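Local coordinates for Lmo0305 protein (Listeria monocytogenes, PDB 3PJ0) that carries a covalently held pyridoxal phosphate and belongs to the fold type I family of PLP-dependent proteins, its precise function being unassigned, at residues Ser278-Val283 against Val294-Ser299; Leu142-Gln147 against His175-Arg180; Lys59-Gln64 against Glu194-Phe199. All blocks are in the same frame, centred on the assembly; numbering follows the deposited sequence.

Contact 1: residues Ser278-Val283 against Val294-Ser299; sequences SGVKTV and VYFENS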
loop_
_atom_site.group_PDB
_atom_site.type_symbol
_atom_site.label_atom_id
_atom_site.label_comp_id
_atom_site.label_asym_id
_atom_site.label_seq_id
_atom_site.Cartn_x
_atom_site.Cartn_y
_atom_site.Cartn_z
ATOM N N SER A 278 -16.038 -28.982 -30.557
ATOM C CA SER A 278 -16.127 -28.397 -31.893
ATOM C C SER A 278 -16.387 -26.895 -31.767
ATOM O O SER A 278 -17.308 -26.481 -31.067
ATOM C CB SER A 278 -17.241 -29.080 -32.701
ATOM O OG SER A 278 -17.136 -28.746 -34.068
ATOM N N GLY A 279 -15.565 -26.095 -32.444
ATOM C CA GLY A 279 -15.648 -24.636 -32.412
ATOM C C GLY A 279 -15.016 -23.994 -31.178
ATOM O O GLY A 279 -15.250 -22.821 -30.911
ATOM N N VAL A 280 -14.232 -24.772 -30.432
ATOM C CA VAL A 280 -13.571 -24.303 -29.233
ATOM C C VAL A 280 -12.096 -24.649 -29.365
ATOM O O VAL A 280 -11.752 -25.785 -29.741
ATOM C CB VAL A 280 -14.117 -25.000 -27.956
ATOM C CG1 VAL A 280 -13.445 -24.429 -26.686
ATOM C CG2 VAL A 280 -15.658 -24.904 -27.854
ATOM N N LYS A 281 -11.229 -23.672 -29.089
ATOM C CA LYS A 281 -9.794 -23.914 -29.010
ATOM C C LYS A 281 -9.192 -23.157 -27.808
ATOM O O LYS A 281 -9.818 -22.244 -27.273
ATOM C CB LYS A 281 -9.086 -23.457 -30.287
ATOM C CG LYS A 281 -8.962 -21.915 -30.452
ATOM C CD LYS A 281 -8.305 -21.496 -31.782
ATOM C CE LYS A 281 -8.176 -19.965 -31.884
ATOM N NZ LYS A 281 -7.512 -19.500 -33.150
ATOM N N THR A 282 -7.989 -23.541 -27.389
ATOM C CA THR A 282 -7.276 -22.759 -26.398
ATOM C C THR A 282 -6.035 -22.083 -26.986
ATOM O O THR A 282 -5.485 -22.521 -28.013
ATOM C CB THR A 282 -6.881 -23.576 -25.158
ATOM O OG1 THR A 282 -5.884 -24.559 -25.476
ATOM C CG2 THR A 282 -8.120 -24.225 -24.533
ATOM N N VAL A 283 -5.611 -20.991 -26.335
ATOM C CA VAL A 283 -4.382 -20.319 -26.661
ATOM C C VAL A 283 -3.610 -20.131 -25.342
ATOM O O VAL A 283 -4.122 -19.513 -24.433
ATOM C CB VAL A 283 -4.602 -18.962 -27.312
ATOM C CG1 VAL A 283 -3.251 -18.295 -27.586
ATOM C CG2 VAL A 283 -5.453 -19.102 -28.579
ATOM N N VAL A 294 -9.580 -19.472 -23.631
ATOM C CA VAL A 294 -10.491 -20.354 -24.400
ATOM C C VAL A 294 -11.227 -19.472 -25.399
ATOM O O VAL A 294 -11.815 -18.470 -25.019
ATOM C CB VAL A 294 -11.515 -21.026 -23.447
ATOM C CG1 VAL A 294 -12.499 -21.914 -24.180
ATOM C CG2 VAL A 294 -10.763 -21.819 -22.325
ATOM N N TYR A 295 -11.181 -19.844 -26.668
ATOM C CA TYR A 295 -11.766 -19.072 -27.749
ATOM C C TYR A 295 -12.868 -19.861 -28.398
ATOM O O TYR A 295 -12.732 -21.067 -28.608
ATOM C CB TYR A 295 -10.706 -18.753 -28.810
ATOM C CG TYR A 295 -9.868 -17.528 -28.547
ATOM C CD1 TYR A 295 -8.857 -17.534 -27.576
ATOM C CD2 TYR A 295 -10.070 -16.365 -29.287
ATOM C CE1 TYR A 295 -8.086 -16.400 -27.332
ATOM C CE2 TYR A 295 -9.289 -15.227 -29.070
ATOM C CZ TYR A 295 -8.290 -15.251 -28.090
ATOM O OH TYR A 295 -7.530 -14.121 -27.857
ATOM N N PHE A 296 -13.932 -19.157 -28.767
ATOM C CA PHE A 296 -15.094 -19.751 -29.374
ATOM C C PHE A 296 -15.374 -19.150 -30.735
ATOM O O PHE A 296 -15.116 -17.960 -30.952
ATOM C CB PHE A 296 -16.320 -19.482 -28.520
ATOM C CG PHE A 296 -16.280 -20.120 -27.177
ATOM C CD1 PHE A 296 -15.681 -19.468 -26.111
ATOM C CD2 PHE A 296 -16.884 -21.360 -26.968
ATOM C CE1 PHE A 296 -15.653 -20.040 -24.865
ATOM C CE2 PHE A 296 -16.857 -21.959 -25.723
ATOM C CZ PHE A 296 -16.246 -21.307 -24.663
ATOM N N GLU A 297 -15.933 -19.977 -31.624
ATOM C CA GLU A 297 -16.329 -19.544 -32.965
ATOM C C GLU A 297 -17.794 -19.111 -32.994
ATOM O O GLU A 297 -18.554 -19.464 -33.923
ATOM C CB GLU A 297 -16.098 -20.652 -33.997
ATOM C CG GLU A 297 -14.644 -21.010 -34.217
ATOM C CD GLU A 297 -14.485 -22.202 -35.156
ATOM O OE1 GLU A 297 -15.432 -22.517 -35.903
ATOM O OE2 GLU A 297 -13.405 -22.838 -35.151
ATOM N N ASN A 298 -18.184 -18.366 -31.963
ATOM C CA ASN A 298 -19.520 -17.788 -31.839
ATOM C C ASN A 298 -19.429 -16.507 -31.057
ATOM O O ASN A 298 -18.453 -16.270 -30.345
ATOM C CB ASN A 298 -20.482 -18.757 -31.165
ATOM C CG ASN A 298 -20.900 -19.882 -32.087
ATOM O OD1 ASN A 298 -21.691 -19.675 -33.025
ATOM N ND2 ASN A 298 -20.377 -21.077 -31.838
ATOM N N SER A 299 -20.436 -15.666 -31.202
ATOM C CA SER A 299 -20.459 -14.380 -30.530
ATOM C C SER A 299 -20.591 -14.554 -29.015
ATOM O O SER A 299 -21.067 -15.583 -28.555
ATOM C CB SER A 299 -21.648 -13.560 -30.997
ATOM O OG SER A 299 -22.849 -14.138 -30.512
#
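Strand 280-283 and the 294-296 part of strand 291-296 run antiparallel, twisted to 145° and with axes 4.7 Å apart, as arms of a beta hairpin. Lys281 and Tyr295 form a hydrogen-bonded pair: Tyr295 N points almost straight at Lys281 O (2.8 Å), and Lys281 N returns a bond to Tyr295 O (3.0 Å). Just outside the strands, Glu297 N donates to Gly279 O, and the extended Glu297 side chain crosses the glycine, its CD 3.8 Å from Gly279 CA.

On the buried face Val280 divides its two methyls. CG1, anti to the backbone N, meets Val294 CG1 at 3.7 Å, while CG2 lies alongside Phe296, 3.8 Å from CE2. On the other face Lys281 takes the crowded first torsion (chi1 73°), then runs extended across Tyr295 at an oblique angle. Its NZ ends 6.0 Å from the centroid of the Tyr295 ring, at most a weak cation-pi attraction. Val283 CG2 comes obliquely to the same ring, 3.9 Å from Tyr295 CD1.

Strand 280-283 is an outermost strand of the four-stranded antiparallel sheet; helix 260-275 packs on Thr282 and Val294, and strand 329-335 continues the sheet beyond 291-296.

Contact 2: residues Leu142-Gln147 against His175-Arg180; sequences LIELPQ and HLDGAR
Asp177 OD2 is gripped three times: by N1 of the pyridoxal-phosphate lysine at position 208, by Gln76 NE2, and by a water that donates to it at 2.8 Å. The same water donates to Glu144 OE1 (2.6 Å), so it bridges two carboxylates whose nearest oxygens, Glu144 OE1 and Asp177 OD2, stand only 4.2 Å apart. Both side chains leave the sheet with CG anti to the backbone N and lie side by side, their carboxylate planes turned 44° from each other. The other oxygen, Asp177 OD1, closes an Asx turn by accepting from Ala179 N (3.2 Å), which helps fix the rotation of the group. An aspartate facing the pyridine nitrogen is a hallmark of fold type I PLP proteins, where its charge is thought to keep that nitrogen protonated.

The segments hold the C-terminal ends of strands 140-144 and 173-178, the parallel strands of a beta-alpha-beta crossover through helix 157-170. Ile143 N meets His175 O almost along the C=O axis (3.0 Å, 167° at the hydrogen), and Asp177 N donates to Ile143 O at 2.8 Å; beyond them, the bond from Leu145 N to Asp177 O is weak. Leu142 CG lies in plane at the edge of the His175 imidazole, whose nitrogens bond to Gln76 and Ser201. The Leu145 side chain crosses that of Leu176 at about a right angle, CD1 to CD1 3.6 Å.

Past the strand ends Pro146 follows a cis peptide, and its CD abuts Arg180 CB at 3.6 Å. Arg180 NH1 bonds to cofactor O3 and also donates to a second water near Glu144 OE2, an oxygen that itself accepts from Arg148 N, while a third water accepts from Arg180 N beside the carbonyl oxygens of Leu145 and Asp177.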
loop_
_atom_site.group_PDB
_atom_site.type_symbol
_atom_site.label_atom_id
_atom_site.label_comp_id
_atom_site.label_asym_id
_atom_site.label_seq_id
_atom_site.Cartn_x
_atom_site.Cartn_y
_atom_site.Cartn_z
ATOM N N LEU A 142 11.869 -5.119 -20.459
ATOM C CA LEU A 142 11.072 -5.821 -19.449
ATOM C C LEU A 142 10.439 -6.993 -20.148
ATOM O O LEU A 142 9.903 -6.845 -21.247
ATOM C CB LEU A 142 10.007 -4.889 -18.863
ATOM C CG LEU A 142 8.969 -5.482 -17.884
ATOM C CD1 LEU A 142 8.406 -4.344 -16.987
ATOM C CD2 LEU A 142 7.810 -6.243 -18.564
ATOM N N ILE A 143 10.534 -8.167 -19.522
ATOM C CA ILE A 143 9.964 -9.417 -20.037
ATOM C C ILE A 143 8.959 -9.950 -19.008
ATOM O O ILE A 143 9.230 -9.988 -17.816
ATOM C CB ILE A 143 11.074 -10.494 -20.226
ATOM C CG1 ILE A 143 12.192 -9.980 -21.136
ATOM C CG2 ILE A 143 10.484 -11.817 -20.644
ATOM C CD1 ILE A 143 11.768 -9.606 -22.565
ATOM N N GLU A 144 7.787 -10.356 -19.475
ATOM C CA GLU A 144 6.736 -10.920 -18.597
ATOM C C GLU A 144 6.618 -12.429 -18.895
ATOM O O GLU A 144 6.267 -12.806 -20.010
ATOM C CB GLU A 144 5.403 -10.213 -18.874
ATOM C CG GLU A 144 4.268 -10.653 -17.983
ATOM C CD GLU A 144 2.903 -10.106 -18.422
ATOM O OE1 GLU A 144 2.786 -8.887 -18.726
ATOM O OE2 GLU A 144 1.969 -10.919 -18.445
ATOM N N LEU A 145 6.962 -13.267 -17.906
ATOM C CA LEU A 145 6.917 -14.723 -18.038
ATOM C C LEU A 145 5.795 -15.266 -17.145
ATOM O O LEU A 145 5.861 -15.136 -15.923
ATOM C CB LEU A 145 8.242 -15.372 -17.617
ATOM C CG LEU A 145 9.510 -14.935 -18.306
ATOM C CD1 LEU A 145 10.765 -15.544 -17.675
ATOM C CD2 LEU A 145 9.456 -15.275 -19.799
ATOM N N PRO A 146 4.724 -15.796 -17.750
ATOM C CA PRO A 146 4.406 -15.895 -19.154
ATOM C C PRO A 146 3.683 -14.630 -19.564
ATOM O O PRO A 146 3.372 -13.831 -18.678
ATOM C CB PRO A 146 3.466 -17.093 -19.194
ATOM C CG PRO A 146 2.704 -16.976 -17.952
ATOM C CD PRO A 146 3.627 -16.335 -16.926
ATOM N N GLN A 147 3.372 -14.458 -20.847
ATOM C CA GLN A 147 2.690 -13.249 -21.318
ATOM C C GLN A 147 1.200 -13.467 -21.157
ATOM O O GLN A 147 0.535 -14.061 -22.015
ATOM C CB GLN A 147 3.041 -12.927 -22.775
ATOM C CG GLN A 147 2.625 -11.524 -23.179
ATOM C CD GLN A 147 3.625 -10.459 -22.717
ATOM O OE1 GLN A 147 4.795 -10.516 -23.079
ATOM N NE2 GLN A 147 3.168 -9.493 -21.907
ATOM N N HIS A 175 14.758 -6.762 -16.866
ATOM C CA HIS A 175 13.853 -6.838 -15.725
ATOM C C HIS A 175 12.742 -7.856 -15.959
ATOM O O HIS A 175 12.084 -7.834 -17.014
ATOM C CB HIS A 175 13.172 -5.469 -15.437
ATOM C CG HIS A 175 12.141 -5.557 -14.351
ATOM N ND1 HIS A 175 12.484 -5.594 -13.017
ATOM C CD2 HIS A 175 10.787 -5.667 -14.401
ATOM C CE1 HIS A 175 11.386 -5.709 -12.293
ATOM N NE2 HIS A 175 10.342 -5.778 -13.105
ATOM N N LEU A 176 12.515 -8.724 -14.964
ATOM C CA LEU A 176 11.478 -9.746 -15.031
ATOM C C LEU A 176 10.191 -9.365 -14.329
ATOM O O LEU A 176 10.198 -9.123 -13.128
ATOM C CB LEU A 176 11.984 -11.076 -14.424
ATOM C CG LEU A 176 10.981 -12.241 -14.263
ATOM C CD1 LEU A 176 10.360 -12.582 -15.619
ATOM C CD2 LEU A 176 11.645 -13.482 -13.645
ATOM N N ASP A 177 9.109 -9.235 -15.107
ATOM C CA ASP A 177 7.779 -9.123 -14.564
ATOM C C ASP A 177 7.418 -10.583 -14.294
ATOM O O ASP A 177 6.997 -11.327 -15.180
ATOM C CB ASP A 177 6.761 -8.421 -15.506
ATOM C CG ASP A 177 5.373 -8.325 -14.880
ATOM O OD1 ASP A 177 5.071 -9.154 -13.993
ATOM O OD2 ASP A 177 4.602 -7.404 -15.238
ATOM N N GLY A 178 7.649 -10.989 -13.058
ATOM C CA GLY A 178 7.421 -12.329 -12.605
ATOM C C GLY A 178 6.179 -12.449 -11.752
ATOM O O GLY A 178 6.149 -13.249 -10.803
ATOM N N ALA A 179 5.141 -11.683 -12.096
ATOM C CA ALA A 179 3.863 -11.765 -11.419
ATOM C C ALA A 179 3.396 -13.230 -11.326
ATOM O O ALA A 179 2.771 -13.641 -10.326
ATOM C CB ALA A 179 2.815 -10.936 -12.172
ATOM N N ARG A 180 3.679 -13.997 -12.384
ATOM C CA ARG A 180 3.312 -15.427 -12.466
ATOM C C ARG A 180 4.539 -16.318 -12.617
ATOM O O ARG A 180 4.515 -17.349 -13.294
ATOM C CB ARG A 180 2.337 -15.652 -13.624
ATOM C CG ARG A 180 0.958 -14.997 -13.404
ATOM C CD ARG A 180 0.056 -14.996 -14.647
ATOM N NE ARG A 180 -1.210 -14.334 -14.303
ATOM C CZ ARG A 180 -1.388 -13.015 -14.250
ATOM N NH1 ARG A 180 -0.412 -12.162 -14.569
ATOM N NH2 ARG A 180 -2.565 -12.529 -13.893
HETATM O O HOH W 1 4.109 -6.781 -17.884
HETATM O O HOH W 2 2.158 -12.726 -16.100
HETATM O O HOH W 3 4.686 -12.860 -14.954
#

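Contact 3: residues Lys59-Gln64 against Glu194-Phe199; sequences KILGKQ and EICALF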
loop_
_atom_site.group_PDB
_atom_site.type_symbol
_atom_site.label_atom_id
_atom_site.label_comp_id
_atom_site.label_asym_id
_atom_site.label_seq_id
_atom_site.Cartn_x
_atom_site.Cartn_y
_atom_site.Cartn_z
ATOM N N LYS A 59 16.644 -15.267 -1.217
ATOM C CA LYS A 59 17.389 -16.528 -1.365
ATOM C C LYS A 59 16.743 -17.472 -2.416
ATOM O O LYS A 59 17.436 -18.072 -3.248
ATOM C CB LYS A 59 17.525 -17.220 -0.012
ATOM C CG LYS A 59 18.306 -18.513 -0.035
ATOM C CD LYS A 59 18.504 -19.018 1.368
ATOM C CE LYS A 59 19.403 -20.228 1.422
ATOM N NZ LYS A 59 19.510 -20.728 2.826
ATOM N N ILE A 60 15.413 -17.569 -2.390
ATOM C CA ILE A 60 14.667 -18.378 -3.377
ATOM C C ILE A 60 14.851 -17.867 -4.828
ATOM O O ILE A 60 14.946 -18.643 -5.764
ATOM C CB ILE A 60 13.167 -18.420 -3.017
ATOM C CG1 ILE A 60 12.941 -19.379 -1.836
ATOM C CG2 ILE A 60 12.344 -18.886 -4.192
ATOM C CD1 ILE A 60 11.607 -19.169 -1.124
ATOM N N LEU A 61 14.966 -16.558 -4.980
ATOM C CA LEU A 61 15.194 -15.959 -6.285
ATOM C C LEU A 61 16.662 -15.806 -6.660
ATOM O O LEU A 61 16.980 -15.388 -7.791
ATOM C CB LEU A 61 14.510 -14.608 -6.356
ATOM C CG LEU A 61 13.000 -14.582 -6.040
ATOM C CD1 LEU A 61 12.497 -13.148 -6.085
ATOM C CD2 LEU A 61 12.270 -15.497 -7.037
ATOM N N GLY A 62 17.563 -16.189 -5.753
ATOM C CA GLY A 62 19.014 -16.107 -6.013
ATOM C C GLY A 62 19.561 -14.692 -6.160
ATOM O O GLY A 62 20.519 -14.462 -6.894
ATOM N N LYS A 63 18.975 -13.750 -5.436
ATOM C CA LYS A 63 19.404 -12.351 -5.478
ATOM C C LYS A 63 19.976 -11.935 -4.117
ATOM O O LYS A 63 19.679 -12.555 -3.080
ATOM C CB LYS A 63 18.245 -11.434 -5.898
ATOM C CG LYS A 63 17.659 -11.701 -7.271
ATOM C CD LYS A 63 18.730 -11.623 -8.341
ATOM C CE LYS A 63 18.210 -11.992 -9.741
ATOM N NZ LYS A 63 19.357 -11.849 -10.717
ATOM N N GLN A 64 20.798 -10.891 -4.118
ATOM C CA GLN A 64 21.432 -10.424 -2.884
ATOM C C GLN A 64 20.430 -9.925 -1.841
ATOM O O GLN A 64 20.573 -10.184 -0.650
ATOM C CB GLN A 64 22.431 -9.288 -3.180
ATOM C CG GLN A 64 23.652 -9.650 -4.043
ATOM C CD GLN A 64 24.662 -8.496 -4.136
ATOM O OE1 GLN A 64 24.299 -7.317 -4.017
ATOM N NE2 GLN A 64 25.948 -8.840 -4.345
ATOM N N GLU A 194 17.162 -20.120 -11.231
ATOM C CA GLU A 194 17.710 -20.278 -12.584
ATOM C C GLU A 194 17.109 -19.286 -13.556
ATOM O O GLU A 194 17.837 -18.643 -14.301
ATOM C CB GLU A 194 17.513 -21.699 -13.114
ATOM C CG GLU A 194 18.465 -22.688 -12.521
ATOM C CD GLU A 194 18.290 -24.071 -13.099
ATOM O OE1 GLU A 194 17.286 -24.744 -12.762
ATOM O OE2 GLU A 194 19.138 -24.470 -13.909
ATOM N N ILE A 195 15.787 -19.130 -13.518
ATOM C CA ILE A 195 15.096 -18.194 -14.400
ATOM C C ILE A 195 15.520 -16.749 -14.082
ATOM O O ILE A 195 15.870 -15.977 -14.976
ATOM C CB ILE A 195 13.547 -18.356 -14.265
ATOM C CG1 ILE A 195 13.106 -19.745 -14.739
ATOM C CG2 ILE A 195 12.755 -17.319 -15.088
ATOM C CD1 ILE A 195 11.662 -20.093 -14.303
ATOM N N CYS A 196 15.516 -16.410 -12.795
ATOM C CA CYS A 196 15.865 -15.057 -12.366
ATOM C C CYS A 196 17.334 -14.683 -12.595
ATOM O O CYS A 196 17.660 -13.477 -12.653
ATOM C CB CYS A 196 15.526 -14.857 -10.900
ATOM S SG CYS A 196 13.755 -14.859 -10.566
ATOM N N ALA A 197 18.203 -15.692 -12.703
ATOM C CA ALA A 197 19.641 -15.470 -12.937
ATOM C C ALA A 197 19.938 -14.761 -14.261
ATOM O O ALA A 197 21.048 -14.228 -14.448
ATOM C CB ALA A 197 20.433 -16.792 -12.874
ATOM N N LEU A 198 18.976 -14.784 -15.181
ATOM C CA LEU A 198 19.170 -14.156 -16.479
ATOM C C LEU A 198 18.789 -12.669 -16.454
ATOM O O LEU A 198 18.960 -11.979 -17.462
ATOM C CB LEU A 198 18.312 -14.869 -17.529
ATOM C CG LEU A 198 18.590 -16.346 -17.792
ATOM C CD1 LEU A 198 17.554 -16.854 -18.837
ATOM C CD2 LEU A 198 20.001 -16.515 -18.282
ATOM N N PHE A 199 18.314 -12.181 -15.304
ATOM C CA PHE A 199 17.782 -10.834 -15.158
ATOM C C PHE A 199 18.531 -10.034 -14.116
ATOM O O PHE A 199 19.049 -10.580 -13.160
ATOM C CB PHE A 199 16.296 -10.923 -14.710
ATOM C CG PHE A 199 15.389 -11.494 -15.760
ATOM C CD1 PHE A 199 14.796 -10.652 -16.695
ATOM C CD2 PHE A 199 15.152 -12.860 -15.827
ATOM C CE1 PHE A 199 13.956 -11.164 -17.694
ATOM C CE2 PHE A 199 14.319 -13.392 -16.829
ATOM C CZ PHE A 199 13.713 -12.532 -17.752
#
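A type I beta turn, Cys196 to Phe199, follows the helical residues of segment 194-199, and the lysine of the other segment bonds to one carbonyl of the last helical turn, Cys196 O, and one beyond it, Phe199 O. Ile195 has no contact with segment 59-64, but its carbonyl oxygen lies in plane at the edge of the Phe199 ring. Cys196 is the first to touch: its CB sits 3.5 Å from Leu61 O, and its SG, anti to its own carbonyl carbon, rests 3.9 Å from Leu61 CD2. The carbonyl of Cys196 is shared. It accepts from Phe199 N at 3.0 Å, closing the turn, and from Lys63 NZ at 3.0 Å, a donor standing 46° above the carbonyl plane and so away from a lone-pair direction. Ala197, at the turn, only skirts the ammonium group. Phe199 O then takes the shorter bond from Lys63 NZ, 2.8 Å long and nearly along the C=O axis.

Lys63 arrives there by bending once, at chi2 (-57°), and then running straight to NZ, so that CE passes 3.3 Å from Cys196 O. Two carbonyls thus grip one ammonium; with Cys196 O at the C-terminal end of a short helix, its partial negative charge may favour the ammonium. Just before the lysine, Gly62 is the first residue to leave helical angles, with positive phi (66°) in a Schellman motif and its N bonded back to Lys59 O.

Around this join, Leu61 and Cys196 both rest on Val202 of strand 201-205, and Phe199 packs on Leu160 of helix 157-170 and on Leu174 and Leu176 of strand 173-178.

In the fold
Contacts 2 and 3 belong to the large domain built round the seven-stranded mixed sheet, while contact 1 lies in the separate four-stranded antiparallel sheet nearer the C-terminus. Along the chain, segment 59-64 opens contact 3, both segments of contact 2 follow, 194-199 completes contact 3, and contact 1 comes last. Centres of contacts 2 and 3 are 13 Å apart and the two touch: Phe199 CE1 lies 3.9 Å from Ile143 CB, and Ile195 also packs on Leu145. Contact 3 therefore backs strands 140-144 and 173-178, the second of which carries the cofactor-bonding aspartate. Contact 1, its centre 26 Å from that of contact 2 and 38 Å from that of contact 3, touches neither.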